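Local coordinates for protein of unknown function with a Fic domain (PDB 3CUC) that is of unknown function but carries a Fic domain of the Fic/DOC family, in a largely helical chain, at residues L185-I190 with A248-N253; P217-H222 with S263-R268; L233-V238 with I255-N260. All coordinates share one frame; numbering follows the deposited sequence.

Contact 1: residues L185-I190 with A248-N253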
# COMPACT_ATOMS: atom_id res chain seq x y z
N LEU A 185 -1.21 -7.56 -6.89
CA LEU A 185 -1.58 -6.20 -7.31
C LEU A 185 -0.45 -5.20 -7.04
O LEU A 185 -0.12 -4.38 -7.90
CB LEU A 185 -2.87 -5.74 -6.60
CG LEU A 185 -3.37 -4.32 -6.92
CD1 LEU A 185 -3.55 -4.12 -8.42
CD2 LEU A 185 -4.67 -4.03 -6.19
N HIS A 186 0.12 -5.26 -5.84
CA HIS A 186 1.25 -4.42 -5.46
C HIS A 186 2.41 -4.63 -6.41
O HIS A 186 2.98 -3.67 -6.95
CB HIS A 186 1.68 -4.77 -4.03
CG HIS A 186 2.88 -4.01 -3.54
ND1 HIS A 186 4.10 -4.06 -4.18
CD2 HIS A 186 3.05 -3.22 -2.46
CE1 HIS A 186 4.97 -3.31 -3.52
NE2 HIS A 186 4.35 -2.79 -2.47
N TYR A 187 2.76 -5.89 -6.64
CA TYR A 187 3.94 -6.22 -7.42
C TYR A 187 3.82 -5.77 -8.87
O TYR A 187 4.70 -5.08 -9.38
CB TYR A 187 4.23 -7.72 -7.39
CG TYR A 187 5.54 -8.03 -8.07
CD1 TYR A 187 6.75 -7.82 -7.40
CD2 TYR A 187 5.58 -8.48 -9.38
CE1 TYR A 187 7.96 -8.08 -8.02
CE2 TYR A 187 6.78 -8.75 -10.01
CZ TYR A 187 7.97 -8.54 -9.33
OH TYR A 187 9.17 -8.81 -9.95
N ARG A 188 2.73 -6.16 -9.52
CA ARG A 188 2.50 -5.78 -10.91
C ARG A 188 2.45 -4.26 -11.07
O ARG A 188 3.08 -3.72 -11.98
CB ARG A 188 1.22 -6.42 -11.43
CG ARG A 188 1.34 -7.92 -11.58
CD ARG A 188 0.08 -8.54 -12.15
NE ARG A 188 0.33 -9.89 -12.65
CZ ARG A 188 -0.53 -10.59 -13.38
NH1 ARG A 188 -1.71 -10.09 -13.71
NH2 ARG A 188 -0.21 -11.81 -13.78
N TYR A 189 1.72 -3.59 -10.18
CA TYR A 189 1.66 -2.12 -10.20
C TYR A 189 3.06 -1.51 -10.07
O TYR A 189 3.44 -0.64 -10.87
CB TYR A 189 0.76 -1.57 -9.08
CG TYR A 189 0.81 -0.06 -9.01
CD1 TYR A 189 -0.02 0.72 -9.81
CD2 TYR A 189 1.71 0.59 -8.17
CE1 TYR A 189 0.04 2.10 -9.76
CE2 TYR A 189 1.78 1.96 -8.11
CZ TYR A 189 0.94 2.72 -8.91
OH TYR A 189 1.01 4.09 -8.85
N ILE A 190 3.81 -1.95 -9.06
CA ILE A 190 5.14 -1.38 -8.81
C ILE A 190 6.09 -1.63 -9.99
O ILE A 190 6.99 -0.83 -10.24
CB ILE A 190 5.75 -1.92 -7.48
CG1 ILE A 190 6.71 -0.89 -6.88
CG2 ILE A 190 6.44 -3.27 -7.68
CD1 ILE A 190 6.01 0.33 -6.27
N ALA A 248 4.75 -6.94 -15.33
CA ALA A 248 3.30 -6.76 -15.49
C ALA A 248 2.54 -8.09 -15.51
O ALA A 248 1.37 -8.14 -15.13
CB ALA A 248 3.00 -5.96 -16.75
N ASN A 249 3.21 -9.16 -15.95
CA ASN A 249 2.59 -10.49 -16.03
C ASN A 249 3.13 -11.49 -15.01
O ASN A 249 2.95 -12.70 -15.17
CB ASN A 249 2.76 -11.04 -17.44
CG ASN A 249 2.19 -10.12 -18.50
OD1 ASN A 249 0.98 -10.07 -18.71
ND2 ASN A 249 3.06 -9.37 -19.16
N ALA A 250 3.78 -10.99 -13.96
CA ALA A 250 4.35 -11.85 -12.92
C ALA A 250 3.26 -12.73 -12.30
O ALA A 250 2.19 -12.24 -11.93
CB ALA A 250 5.02 -11.01 -11.85
N THR A 251 3.54 -14.02 -12.19
CA THR A 251 2.58 -14.98 -11.64
C THR A 251 2.70 -15.04 -10.13
O THR A 251 3.67 -14.55 -9.55
CB THR A 251 2.82 -16.40 -12.18
OG1 THR A 251 4.02 -16.93 -11.62
CG2 THR A 251 2.91 -16.38 -13.70
N LEU A 252 1.72 -15.67 -9.49
CA LEU A 252 1.72 -15.80 -8.03
C LEU A 252 2.97 -16.55 -7.55
O LEU A 252 3.61 -16.15 -6.57
CB LEU A 252 0.45 -16.50 -7.55
CG LEU A 252 0.13 -16.45 -6.06
CD1 LEU A 252 0.02 -15.01 -5.59
CD2 LEU A 252 -1.14 -17.21 -5.75
N ASN A 253 3.33 -17.62 -8.26
CA ASN A 253 4.48 -18.44 -7.88
C ASN A 253 5.81 -17.72 -8.03
O ASN A 253 6.78 -18.04 -7.34
CB ASN A 253 4.49 -19.75 -8.67
CG ASN A 253 3.34 -20.69 -8.29
OD1 ASN A 253 3.35 -21.87 -8.63
ND2 ASN A 253 2.35 -20.16 -7.58
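Arg188 meets the backbone of Ala250 side-on, with NE and NH2 both donating to the single carbonyl oxygen O. Arg188 projects from helix 178-192, which in Fic proteins leads into the signature HPFxDGNGR sequence; here that sequence begins directly after the helix. Ala250 belongs to the loop between helices 244-248 and 256-277. Arg188 CG stands anti to its own carbonyl carbon (chi1 -69°), and the chain then runs extended from CG to NE. The two bonds are of equal length, 3.1 Å from Ala250 O to Arg188 NE and 3.1 Å to Arg188 NH2, and both are moderately bent. The oxygen lies close to the guanidinium plane, but the donors sit differently on the carbonyl: NE is tilted 19° from its plane, while NH2 stands 56° out of it. A second carbonyl approaches from another direction, as Ala248 O lies over one guanidinium face, offset toward the rim; its 3.2 Å approach to Arg188 NE has a poor angle and is no hydrogen bond. Trp166 adds a cation-pi contact to Arg188. Both carbonyl oxygens would probably help stabilise the positive charge of the guanidinium. Tyr187, one residue earlier, has CG anti to its backbone N and brings the CD2-CE2 side of its ring obliquely to the methyl of Ala250. Its hydroxyl shares hydrogen bonds with Asp237 OD1 of helix 226-240 and Arg191 NH1. Ala250 is therefore met at two points: O by the arginine, and CB by the tyrosine, with Tyr187 CE2 3.4 Å from Ala250 CB.

Contact 2: residues P217-H222 with S263-R268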
# COMPACT_ATOMS: atom_id res chain seq x y z
N PRO A 217 -7.59 -6.71 8.67
CA PRO A 217 -6.98 -5.49 9.18
C PRO A 217 -5.86 -5.06 8.26
O PRO A 217 -5.12 -5.90 7.75
CB PRO A 217 -6.40 -5.91 10.53
CG PRO A 217 -6.13 -7.35 10.37
CD PRO A 217 -7.23 -7.87 9.50
N MSE A 218 -5.73 -3.75 8.05
CA MSE A 218 -4.73 -3.24 7.13
C MSE A 218 -3.32 -3.39 7.73
O MSE A 218 -3.16 -3.52 8.94
CB MSE A 218 -5.06 -1.79 6.78
CG MSE A 218 -6.27 -1.69 5.88
SE MSE A 218 -6.80 0.11 5.54
CE MSE A 218 -7.59 0.58 7.29
N ILE A 219 -2.32 -3.39 6.85
CA ILE A 219 -0.94 -3.65 7.28
C ILE A 219 -0.04 -2.42 7.14
O ILE A 219 -0.33 -1.50 6.37
CB ILE A 219 -0.31 -4.85 6.52
CG1 ILE A 219 -0.19 -4.57 5.02
CG2 ILE A 219 -1.13 -6.12 6.75
CD1 ILE A 219 0.85 -5.40 4.34
N VAL A 220 1.05 -2.44 7.91
CA VAL A 220 2.07 -1.40 7.87
C VAL A 220 3.41 -2.01 7.49
O VAL A 220 4.00 -2.76 8.28
CB VAL A 220 2.23 -0.73 9.26
CG1 VAL A 220 3.36 0.29 9.22
CG2 VAL A 220 0.94 -0.08 9.70
N ILE A 221 3.90 -1.71 6.30
CA ILE A 221 5.28 -2.06 5.97
C ILE A 221 6.15 -1.01 6.66
O ILE A 221 6.05 0.18 6.34
CB ILE A 221 5.55 -2.09 4.46
CG1 ILE A 221 4.65 -3.13 3.79
CG2 ILE A 221 7.00 -2.43 4.19
CD1 ILE A 221 4.68 -3.07 2.28
N HIS A 222 6.94 -1.44 7.64
CA HIS A 222 7.70 -0.51 8.49
C HIS A 222 8.96 -0.04 7.79
O HIS A 222 9.68 -0.85 7.21
CB HIS A 222 8.06 -1.18 9.82
CG HIS A 222 6.88 -1.42 10.70
ND1 HIS A 222 6.50 -0.54 11.70
CD2 HIS A 222 5.98 -2.43 10.73
CE1 HIS A 222 5.42 -1.01 12.30
NE2 HIS A 222 5.08 -2.15 11.73
N SER A 263 2.18 -11.56 4.41
CA SER A 263 1.54 -12.42 5.40
C SER A 263 2.14 -12.21 6.79
O SER A 263 1.41 -12.17 7.78
CB SER A 263 1.66 -13.89 5.00
OG SER A 263 1.08 -14.08 3.72
N SER A 264 3.45 -12.03 6.87
CA SER A 264 4.09 -11.76 8.15
C SER A 264 3.64 -10.40 8.72
O SER A 264 3.48 -10.25 9.93
CB SER A 264 5.61 -11.84 8.03
OG SER A 264 6.11 -10.83 7.18
N CYS A 265 3.40 -9.42 7.85
CA CYS A 265 2.80 -8.16 8.30
C CYS A 265 1.39 -8.38 8.80
O CYS A 265 1.01 -7.83 9.83
CB CYS A 265 2.74 -7.12 7.18
SG CYS A 265 4.31 -6.80 6.42
N LEU A 266 0.62 -9.15 8.05
CA LEU A 266 -0.77 -9.42 8.41
C LEU A 266 -0.83 -10.15 9.74
O LEU A 266 -1.73 -9.91 10.53
CB LEU A 266 -1.46 -10.23 7.32
CG LEU A 266 -2.96 -10.42 7.47
CD1 LEU A 266 -3.70 -9.10 7.47
CD2 LEU A 266 -3.44 -11.30 6.33
N ILE A 267 0.15 -11.02 10.00
CA ILE A 267 0.28 -11.66 11.31
C ILE A 267 0.44 -10.63 12.42
O ILE A 267 -0.20 -10.72 13.46
CB ILE A 267 1.46 -12.67 11.35
CG1 ILE A 267 1.10 -13.94 10.58
CG2 ILE A 267 1.83 -13.04 12.78
CD1 ILE A 267 2.24 -14.92 10.46
N ARG A 268 1.29 -9.63 12.18
CA ARG A 268 1.50 -8.56 13.15
C ARG A 268 0.21 -7.77 13.39
O ARG A 268 -0.13 -7.50 14.54
CB ARG A 268 2.63 -7.62 12.70
CG ARG A 268 3.09 -6.65 13.80
CD ARG A 268 3.84 -5.42 13.27
NE ARG A 268 3.73 -4.30 14.22
CZ ARG A 268 3.02 -3.18 14.05
NH1 ARG A 268 2.32 -2.95 12.93
NH2 ARG A 268 3.02 -2.27 15.01
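Arg268 NH1 lies 3.1 Å from His222 NE2, but the pair has a poor angle and does not count as a hydrogen bond; the sound polar bond of this guanidinium is the salt bridge from Arg268 NH2 to Glu35 OE1 of helix 22-42. The side chains of His222 and Arg268 reach toward each other tip to tip with their planes 88° apart: NE2 stands over one guanidinium face, offset toward the rim, whereas NH1 lies at the imidazole edge, in the ring plane. One face of that imidazole is covered by Val220 CG1, 3.8 Å above its centre. In the mainly helical fold of this Fic-domain protein, 217-222 is an irregular link between helices 199-213 and 226-240, packed against helix 256-277. Its backbone is bonded to two helices: Ile219 N to Asn208 OD1 of helix 199-213 and Met218 O to Ser269 OG of helix 256-277. Ile219 sends its two branches to different residues of the latter. CG1 sits between the backbone N and the carbonyl carbon (chi1 63°), and the branch ends with CD1 3.8 Å from Cys265 CB; Ile219 CG2 instead rests 3.7 Å from Leu266 CA. At the start of the link, the side chains of Pro217 and Leu266 cross at about a right angle, with CD1 of the leucine 3.5 Å from Pro217 O and 4.2 Å from Pro217 CG.

Contact 3: residues L233-V238 with I255-N260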
# COMPACT_ATOMS: atom_id res chain seq x y z
N LEU A 233 11.42 -7.96 -2.91
CA LEU A 233 11.01 -7.61 -4.28
C LEU A 233 12.15 -7.77 -5.31
O LEU A 233 11.88 -7.99 -6.49
CB LEU A 233 10.46 -6.18 -4.33
CG LEU A 233 9.17 -5.90 -3.54
CD1 LEU A 233 8.98 -4.40 -3.31
CD2 LEU A 233 7.95 -6.46 -4.25
N HIS A 234 13.41 -7.67 -4.87
CA HIS A 234 14.58 -7.89 -5.75
C HIS A 234 14.81 -9.37 -6.08
O HIS A 234 15.47 -9.69 -7.07
CB HIS A 234 15.85 -7.30 -5.12
N GLN A 235 14.28 -10.26 -5.24
CA GLN A 235 14.32 -11.71 -5.50
C GLN A 235 13.27 -12.08 -6.54
O GLN A 235 13.56 -12.81 -7.50
CB GLN A 235 14.04 -12.50 -4.21
CG GLN A 235 15.09 -12.35 -3.13
CD GLN A 235 14.69 -13.01 -1.82
OE1 GLN A 235 13.52 -13.36 -1.60
NE2 GLN A 235 15.66 -13.17 -0.93
N CYS A 236 12.05 -11.58 -6.33
CA CYS A 236 10.95 -11.73 -7.29
C CYS A 236 11.35 -11.24 -8.68
O CYS A 236 11.02 -11.88 -9.69
CB CYS A 236 9.73 -10.95 -6.81
SG CYS A 236 8.94 -11.59 -5.31
N ASP A 237 12.04 -10.10 -8.73
CA ASP A 237 12.49 -9.51 -10.00
C ASP A 237 13.29 -10.50 -10.84
O ASP A 237 13.10 -10.59 -12.06
CB ASP A 237 13.31 -8.23 -9.74
CG ASP A 237 12.46 -7.06 -9.25
OD1 ASP A 237 11.22 -7.17 -9.25
OD2 ASP A 237 13.03 -6.01 -8.87
N VAL A 238 14.18 -11.26 -10.20
CA VAL A 238 15.00 -12.25 -10.90
C VAL A 238 14.13 -13.41 -11.42
O VAL A 238 14.40 -13.97 -12.48
CB VAL A 238 16.14 -12.81 -10.00
CG1 VAL A 238 17.21 -13.51 -10.86
CG2 VAL A 238 16.78 -11.70 -9.16
N ILE A 255 6.17 -14.51 -7.27
CA ILE A 255 6.26 -13.53 -6.18
C ILE A 255 6.03 -14.11 -4.78
O ILE A 255 5.73 -13.38 -3.83
CB ILE A 255 5.30 -12.31 -6.41
CG1 ILE A 255 3.82 -12.70 -6.23
CG2 ILE A 255 5.52 -11.72 -7.79
CD1 ILE A 255 2.93 -11.52 -5.82
N LEU A 256 6.22 -15.42 -4.64
CA LEU A 256 5.95 -16.13 -3.39
C LEU A 256 6.68 -15.54 -2.16
O LEU A 256 6.07 -15.43 -1.09
CB LEU A 256 6.27 -17.61 -3.55
CG LEU A 256 5.65 -18.59 -2.55
CD1 LEU A 256 5.10 -19.82 -3.28
CD2 LEU A 256 6.67 -18.99 -1.49
N PRO A 257 7.96 -15.14 -2.29
CA PRO A 257 8.62 -14.51 -1.13
C PRO A 257 7.93 -13.21 -0.65
O PRO A 257 7.92 -12.93 0.55
CB PRO A 257 10.04 -14.22 -1.64
CG PRO A 257 10.21 -15.02 -2.87
CD PRO A 257 8.86 -15.23 -3.46
N PHE A 258 7.36 -12.45 -1.58
CA PHE A 258 6.65 -11.22 -1.24
C PHE A 258 5.26 -11.52 -0.69
O PHE A 258 4.75 -10.76 0.15
CB PHE A 258 6.55 -10.28 -2.45
CG PHE A 258 5.88 -8.96 -2.15
CD1 PHE A 258 6.41 -8.10 -1.20
CD2 PHE A 258 4.73 -8.57 -2.82
CE1 PHE A 258 5.80 -6.89 -0.91
CE2 PHE A 258 4.11 -7.36 -2.54
CZ PHE A 258 4.65 -6.52 -1.59
N VAL A 259 4.64 -12.60 -1.15
CA VAL A 259 3.37 -13.04 -0.57
C VAL A 259 3.60 -13.39 0.90
O VAL A 259 2.84 -12.97 1.77
CB VAL A 259 2.75 -14.26 -1.31
CG1 VAL A 259 1.41 -14.63 -0.69
CG2 VAL A 259 2.56 -13.96 -2.80
N ASN A 260 4.68 -14.13 1.17
CA ASN A 260 5.02 -14.46 2.55
C ASN A 260 5.29 -13.21 3.37
O ASN A 260 4.84 -13.12 4.52
CB ASN A 260 6.24 -15.40 2.61
CG ASN A 260 5.93 -16.80 2.08
OD1 ASN A 260 4.78 -17.23 2.05
ND2 ASN A 260 6.97 -17.52 1.66
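Phe258 and Leu233 join an antiparallel pair of helices, 226-240 and 256-277, whose local axes approach to 8.7 Å with 155° between their directions. This pair belongs to the helical bundle of the Fic-domain protein, and within the two segments its interface has no hydrogen bond across it; the contacts are mostly apolar. Phe258 can be followed from CB outward. Its CB, pointing toward helix 226-240, meets the sulfur of Cys236, with SG 4.0 Å from Phe258 CB. CG stands anti to the backbone N (chi1 -177°), and this first ring atom, Phe258 CG, is 3.9 Å from Leu233 CD2. CD1 is the nearest ring atom to that methyl, while CD2 and CE1 of the ring lie slightly farther from it. These near-equal separations match a methyl seated over the ring centre: Leu233 CD2 lies 3.8 Å from the Phe258 centroid and 12° off the ring normal, a CH-pi contact over the face. At the ring tip, CZ packs against His186 of helix 178-192, so the phenylalanine spans from one neighbouring helix to another. Cys236 serves as the second centre of the interface. Its CB also points across, and SG settles against the start of helix 256-277, where Ile255 holds the N-cap position. Pro257 CD lies beside Cys236 SG at 4.1 Å. Gln235, exposed to solvent, is extended beyond CG and crosses the proline ring obliquely, its OE1 3.6 Å from Pro257 CB. The sulfur touches the side chain of Ile255 at CB, but its nearest approach is to the backbone, with Cys236 SG 3.4 Å from Ile255 CA.

Overall arrangement
The six segments follow one another from helix 178-192 to helix 256-277, and contact 1 interleaves with both others along the chain, while contact 3 is nested inside the loop closed by contact 2. Contacts 1 and 3 have centres about 9 Å apart and touch directly, through Tyr187 and His186 of helix 178-192. Contact 2 lies farther off, with its centre about 16 Å from that of contact 3 and 19 Å from that of contact 1. Contacts 2 and 3 share helix 256-277. Its beginning packs on helix 226-240 and also touches helix 178-192, which leads into the Fic signature, and its next turns meet the link 217-222.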